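Betainyl-CoA thiolase (Pseudomonas putida, PDB 2HLJ) probably transfers or hydrolyses the acyl group of acyl-CoA thioesters, as a member of the hot-dog thioesterase-like superfamily. Local coordinates at residues A[80-93]-A[133-147]. Residues are numbered along the deposited sequence; the frame is centred on the assembly and turned at random.
Sequences TQILGFDRKRLHVY and LNHLVEQQEGAQAPQ
Gln-140 lays its side-chain amide against the backbone of Ile-82 and bonds it twice. Gln-140 OE1 accepts from Ile-82 N, on a lone pair in the carbonyl plane, at 2.7 Å, and NE2 returns a nearly straight bond (166°) to Ile-82 O; a water joins OE1 to Thr-80 O. With an alanine here, Ile-82 N and O would probably lose both mates, and the chain after the helix a tie to the strand.

From Ile-82, CB and CG2 rest on Val-137 CG2, and CG1, lying opposite the carbonyl carbon (chi1 -66°), carries CD1 against both Leu-133 CD2 (3.7 Å) and Leu-136 CD1. Leu-133 also sends CD1 over the centre of the Phe-85 ring, 3.9 Å from its centroid, while Asn-134 OD1 approaches that ring's edge.

Farther along, Gln-81 NE2 donates to Gln-144 O (2.8 Å), and Pro-146 CB sits 3.5 Å above the Tyr-93 ring centre, a CH-pi contact; the Tyr-93 OH hydrogen-bonds Tyr-148 N, just past the segment. Strand 80-85 and helix 25-43 both meet helix 127-138, whose following chain runs on along the sheet. In the hot-dog fold an antiparallel sheet wraps round a long helix, here probably 25-43; helix 127-138 packs beside both.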
loop_
_atom_site.group_PDB
_atom_site.type_symbol
_atom_site.label_atom_id
_atom_site.label_comp_id
_atom_site.label_asym_id
_atom_site.label_seq_id
_atom_site.Cartn_x
_atom_site.Cartn_y
_atom_site.Cartn_z
ATOM N N THR A 80 -2.079 16.409 -1.251
ATOM C CA THR A 80 -3.241 15.676 -0.760
ATOM C C THR A 80 -4.504 16.415 -1.190
ATOM O O THR A 80 -4.592 17.632 -1.040
ATOM C CB THR A 80 -3.218 15.514 0.743
ATOM O OG1 THR A 80 -1.986 14.884 1.182
ATOM C CG2 THR A 80 -4.420 14.710 1.200
ATOM N N GLN A 81 -5.437 15.681 -1.774
ATOM C CA GLN A 81 -6.793 16.191 -2.066
ATOM C C GLN A 81 -7.858 15.341 -1.380
ATOM O O GLN A 81 -7.739 14.097 -1.265
ATOM C CB GLN A 81 -7.073 16.172 -3.542
ATOM C CG GLN A 81 -6.094 16.929 -4.371
ATOM C CD GLN A 81 -6.581 17.115 -5.813
ATOM O OE1 GLN A 81 -7.706 17.528 -6.039
ATOM N NE2 GLN A 81 -5.709 16.831 -6.778
ATOM N N ILE A 82 -8.906 16.020 -0.933
ATOM C CA ILE A 82 -10.060 15.381 -0.355
ATOM C C ILE A 82 -11.041 15.206 -1.509
ATOM O O ILE A 82 -11.477 16.176 -2.108
ATOM C CB ILE A 82 -10.638 16.228 0.823
ATOM C CG1 ILE A 82 -9.617 16.243 1.971
ATOM C CG2 ILE A 82 -11.979 15.666 1.309
ATOM C CD1 ILE A 82 -9.897 17.276 3.016
ATOM N N LEU A 83 -11.353 13.956 -1.828
ATOM C CA LEU A 83 -12.224 13.640 -2.940
ATOM C C LEU A 83 -13.675 13.616 -2.517
ATOM O O LEU A 83 -14.556 13.779 -3.345
ATOM C CB LEU A 83 -11.859 12.288 -3.525
ATOM C CG LEU A 83 -10.397 12.145 -3.900
ATOM C CD1 LEU A 83 -10.109 10.711 -4.307
ATOM C CD2 LEU A 83 -10.058 13.168 -4.974
ATOM N N GLY A 84 -13.929 13.435 -1.225
ATOM C CA GLY A 84 -15.310 13.224 -0.752
ATOM C C GLY A 84 -15.288 12.773 0.692
ATOM O O GLY A 84 -14.252 12.355 1.186
ATOM N N PHE A 85 -16.409 12.913 1.394
ATOM C CA PHE A 85 -16.536 12.359 2.728
ATOM C C PHE A 85 -17.995 12.221 3.079
ATOM O O PHE A 85 -18.841 12.884 2.466
ATOM C CB PHE A 85 -15.775 13.196 3.769
ATOM C CG PHE A 85 -16.323 14.574 3.981
ATOM C CD1 PHE A 85 -17.328 14.804 4.902
ATOM C CD2 PHE A 85 -15.813 15.651 3.276
ATOM C CE1 PHE A 85 -17.802 16.091 5.115
ATOM C CE2 PHE A 85 -16.301 16.932 3.460
ATOM C CZ PHE A 85 -17.277 17.160 4.390
ATOM N N ASP A 86 -18.302 11.331 4.025
ATOM C CA ASP A 86 -19.677 11.210 4.488
ATOM C C ASP A 86 -19.692 11.362 5.988
ATOM O O ASP A 86 -18.829 12.028 6.522
ATOM C CB ASP A 86 -20.335 9.928 3.962
ATOM C CG ASP A 86 -19.632 8.650 4.404
ATOM O OD1 ASP A 86 -18.904 8.637 5.435
ATOM O OD2 ASP A 86 -19.845 7.637 3.711
ATOM N N ARG A 87 -20.656 10.771 6.677
ATOM C CA ARG A 87 -20.743 10.926 8.127
ATOM C C ARG A 87 -19.531 10.355 8.863
ATOM O O ARG A 87 -19.194 10.839 9.910
ATOM C CB ARG A 87 -22.038 10.300 8.660
ATOM C CG ARG A 87 -23.291 11.013 8.171
ATOM C CD ARG A 87 -24.578 10.504 8.843
ATOM N N LYS A 88 -18.880 9.327 8.321
ATOM C CA LYS A 88 -17.759 8.705 9.018
ATOM C C LYS A 88 -16.585 8.227 8.154
ATOM O O LYS A 88 -15.621 7.651 8.696
ATOM C CB LYS A 88 -18.256 7.551 9.876
ATOM C CG LYS A 88 -18.832 6.407 9.112
ATOM C CD LYS A 88 -19.705 5.517 10.028
ATOM C CE LYS A 88 -19.855 4.114 9.446
ATOM N NZ LYS A 88 -20.566 3.103 10.300
ATOM N N ARG A 89 -16.636 8.491 6.855
ATOM C CA ARG A 89 -15.574 8.062 5.936
ATOM C C ARG A 89 -14.962 9.248 5.223
ATOM O O ARG A 89 -15.633 10.204 4.963
ATOM C CB ARG A 89 -16.103 7.048 4.902
ATOM C CG ARG A 89 -16.249 5.615 5.442
ATOM C CD ARG A 89 -17.211 4.788 4.598
ATOM N NE ARG A 89 -18.538 5.308 4.817
ATOM C CZ ARG A 89 -19.412 4.828 5.695
ATOM N NH1 ARG A 89 -19.151 3.734 6.407
ATOM N NH2 ARG A 89 -20.571 5.448 5.836
ATOM N N LEU A 90 -13.652 9.180 4.980
ATOM C CA LEU A 90 -12.958 10.190 4.212
ATOM C C LEU A 90 -12.359 9.540 2.957
ATOM O O LEU A 90 -11.754 8.488 3.044
ATOM C CB LEU A 90 -11.883 10.825 5.092
ATOM C CG LEU A 90 -11.111 12.019 4.551
ATOM C CD1 LEU A 90 -12.023 13.174 4.144
ATOM C CD2 LEU A 90 -10.074 12.466 5.603
ATOM N N HIS A 91 -12.575 10.164 1.798
ATOM C CA HIS A 91 -12.042 9.667 0.523
ATOM C C HIS A 91 -10.920 10.635 0.120
ATOM O O HIS A 91 -11.166 11.820 -0.082
ATOM C CB HIS A 91 -13.186 9.591 -0.481
ATOM C CG HIS A 91 -12.839 8.931 -1.777
ATOM N ND1 HIS A 91 -13.654 9.020 -2.882
ATOM C CD2 HIS A 91 -11.780 8.171 -2.149
ATOM C CE1 HIS A 91 -13.118 8.333 -3.878
ATOM N NE2 HIS A 91 -11.982 7.807 -3.458
ATOM N N VAL A 92 -9.688 10.143 0.069
ATOM C CA VAL A 92 -8.517 10.991 -0.141
ATOM C C VAL A 92 -7.587 10.497 -1.248
ATOM O O VAL A 92 -7.625 9.335 -1.628
ATOM C CB VAL A 92 -7.685 11.137 1.162
ATOM C CG1 VAL A 92 -8.564 11.715 2.260
ATOM C CG2 VAL A 92 -7.117 9.808 1.587
ATOM N N TYR A 93 -6.771 11.413 -1.760
ATOM C CA TYR A 93 -5.864 11.117 -2.855
ATOM C C TYR A 93 -4.562 11.787 -2.521
ATOM O O TYR A 93 -4.557 12.992 -2.290
ATOM C CB TYR A 93 -6.420 11.699 -4.174
ATOM C CG TYR A 93 -5.570 11.448 -5.419
ATOM C CD1 TYR A 93 -5.669 10.270 -6.105
ATOM C CD2 TYR A 93 -4.715 12.413 -5.917
ATOM C CE1 TYR A 93 -4.934 10.022 -7.243
ATOM C CE2 TYR A 93 -3.960 12.190 -7.056
ATOM C CZ TYR A 93 -4.079 10.972 -7.716
ATOM O OH TYR A 93 -3.407 10.701 -8.884
ATOM N N LEU A 133 -13.128 20.371 6.772
ATOM C CA LEU A 133 -13.063 19.584 5.549
ATOM C C LEU A 133 -13.633 20.353 4.346
ATOM O O LEU A 133 -13.052 20.358 3.263
ATOM C CB LEU A 133 -13.826 18.250 5.727
ATOM C CG LEU A 133 -13.153 17.220 6.642
ATOM C CD1 LEU A 133 -14.054 16.032 6.931
ATOM C CD2 LEU A 133 -11.839 16.749 6.070
ATOM N N ASN A 134 -14.770 21.003 4.535
ATOM C CA ASN A 134 -15.352 21.814 3.451
ATOM C C ASN A 134 -14.431 22.973 3.053
ATOM O O ASN A 134 -14.312 23.304 1.869
ATOM C CB ASN A 134 -16.711 22.351 3.849
ATOM C CG ASN A 134 -17.790 21.274 3.906
ATOM O OD1 ASN A 134 -17.746 20.293 3.190
ATOM N ND2 ASN A 134 -18.785 21.497 4.734
ATOM N N HIS A 135 -13.785 23.591 4.042
ATOM C CA HIS A 135 -12.819 24.689 3.789
ATOM C C HIS A 135 -11.670 24.220 2.876
ATOM O O HIS A 135 -11.338 24.852 1.858
ATOM C CB HIS A 135 -12.284 25.195 5.123
ATOM C CG HIS A 135 -11.314 26.330 5.004
ATOM N ND1 HIS A 135 -11.698 27.590 4.603
ATOM C CD2 HIS A 135 -9.982 26.400 5.238
ATOM C CE1 HIS A 135 -10.643 28.385 4.579
ATOM N NE2 HIS A 135 -9.591 27.693 4.968
ATOM N N LEU A 136 -11.075 23.088 3.230
ATOM C CA LEU A 136 -9.991 22.493 2.421
ATOM C C LEU A 136 -10.425 22.136 1.016
ATOM O O LEU A 136 -9.724 22.387 0.038
ATOM C CB LEU A 136 -9.440 21.242 3.103
ATOM C CG LEU A 136 -8.473 21.486 4.256
ATOM C CD1 LEU A 136 -8.063 20.153 4.822
ATOM C CD2 LEU A 136 -7.257 22.258 3.765
ATOM N N VAL A 137 -11.578 21.512 0.919
ATOM C CA VAL A 137 -12.178 21.183 -0.379
ATOM C C VAL A 137 -12.371 22.422 -1.264
ATOM O O VAL A 137 -12.020 22.399 -2.452
ATOM C CB VAL A 137 -13.494 20.411 -0.167
ATOM C CG1 VAL A 137 -14.313 20.270 -1.464
ATOM C CG2 VAL A 137 -13.172 19.013 0.442
ATOM N N GLU A 138 -12.913 23.498 -0.682
ATOM C CA GLU A 138 -13.131 24.762 -1.410
ATOM C C GLU A 138 -11.833 25.308 -2.002
ATOM O O GLU A 138 -11.827 25.909 -3.085
ATOM C CB GLU A 138 -13.743 25.824 -0.485
ATOM C CG GLU A 138 -15.224 25.577 -0.104
ATOM C CD GLU A 138 -15.735 26.446 1.078
ATOM O OE1 GLU A 138 -15.352 27.647 1.175
ATOM O OE2 GLU A 138 -16.536 25.926 1.900
ATOM N N GLN A 139 -10.737 25.106 -1.281
ATOM C CA GLN A 139 -9.414 25.511 -1.740
ATOM C C GLN A 139 -8.817 24.621 -2.853
ATOM O O GLN A 139 -7.700 24.907 -3.303
ATOM C CB GLN A 139 -8.444 25.554 -0.551
ATOM C CG GLN A 139 -8.767 26.601 0.489
ATOM C CD GLN A 139 -7.798 26.549 1.662
ATOM O OE1 GLN A 139 -7.364 25.484 2.068
ATOM N NE2 GLN A 139 -7.477 27.709 2.213
ATOM N N GLN A 140 -9.525 23.562 -3.275
ATOM C CA GLN A 140 -9.113 22.672 -4.402
ATOM C C GLN A 140 -9.549 23.074 -5.823
ATOM O O GLN A 140 -9.328 22.315 -6.772
ATOM C CB GLN A 140 -9.587 21.228 -4.166
ATOM C CG GLN A 140 -8.983 20.638 -2.918
ATOM C CD GLN A 140 -9.448 19.235 -2.555
ATOM O OE1 GLN A 140 -8.912 18.668 -1.625
ATOM N NE2 GLN A 140 -10.450 18.687 -3.250
ATOM N N GLU A 141 -10.163 24.232 -5.989
ATOM C CA GLU A 141 -10.584 24.659 -7.335
ATOM C C GLU A 141 -9.419 24.733 -8.336
ATOM O O GLU A 141 -9.606 24.455 -9.515
ATOM C CB GLU A 141 -11.349 25.991 -7.281
ATOM C CG GLU A 141 -12.680 25.921 -6.497
ATOM C CD GLU A 141 -13.593 24.781 -6.949
ATOM O OE1 GLU A 141 -13.890 24.681 -8.169
ATOM O OE2 GLU A 141 -14.015 23.989 -6.072
ATOM N N GLY A 142 -8.215 25.053 -7.871
ATOM C CA GLY A 142 -7.047 25.145 -8.762
ATOM C C GLY A 142 -6.230 23.874 -8.945
ATOM O O GLY A 142 -5.340 23.824 -9.798
ATOM N N ALA A 143 -6.513 22.848 -8.145
ATOM C CA ALA A 143 -5.672 21.650 -8.109
ATOM C C ALA A 143 -5.761 20.841 -9.407
ATOM O O ALA A 143 -6.786 20.839 -10.091
ATOM C CB ALA A 143 -6.051 20.768 -6.909
ATOM N N GLN A 144 -4.664 20.166 -9.737
ATOM C CA GLN A 144 -4.658 19.237 -10.852
ATOM C C GLN A 144 -5.591 18.058 -10.540
ATOM O O GLN A 144 -5.505 17.480 -9.458
ATOM C CB GLN A 144 -3.228 18.743 -11.096
ATOM C CG GLN A 144 -3.069 17.835 -12.320
ATOM C CD GLN A 144 -1.966 18.326 -13.232
ATOM O OE1 GLN A 144 -2.094 19.390 -13.849
ATOM N NE2 GLN A 144 -0.873 17.569 -13.312
ATOM N N ALA A 145 -6.468 17.703 -11.475
ATOM C CA ALA A 145 -7.415 16.597 -11.252
ATOM C C ALA A 145 -6.693 15.265 -10.955
ATOM O O ALA A 145 -5.647 14.964 -11.537
ATOM C CB ALA A 145 -8.361 16.432 -12.448
ATOM N N PRO A 146 -7.225 14.484 -10.012
ATOM C CA PRO A 146 -6.568 13.227 -9.673
ATOM C C PRO A 146 -6.591 12.251 -10.838
ATOM O O PRO A 146 -7.654 11.877 -11.346
ATOM C CB PRO A 146 -7.390 12.712 -8.485
ATOM C CG PRO A 146 -8.029 13.949 -7.919
ATOM C CD PRO A 146 -8.396 14.714 -9.150
ATOM N N GLN A 147 -5.413 11.860 -11.281
ATOM C CA GLN A 147 -5.324 10.987 -12.431
ATOM C C GLN A 147 -5.604 9.513 -12.095
ATOM O O GLN A 147 -6.318 8.833 -12.830
ATOM C CB GLN A 147 -3.956 11.150 -13.063
ATOM C CG GLN A 147 -3.798 10.389 -14.345
ATOM C CD GLN A 147 -2.458 10.637 -14.985
ATOM O OE1 GLN A 147 -1.707 11.520 -14.553
ATOM N NE2 GLN A 147 -2.138 9.851 -16.018
HETATM O O HOH W 1 -6.486 19.843 -1.198
#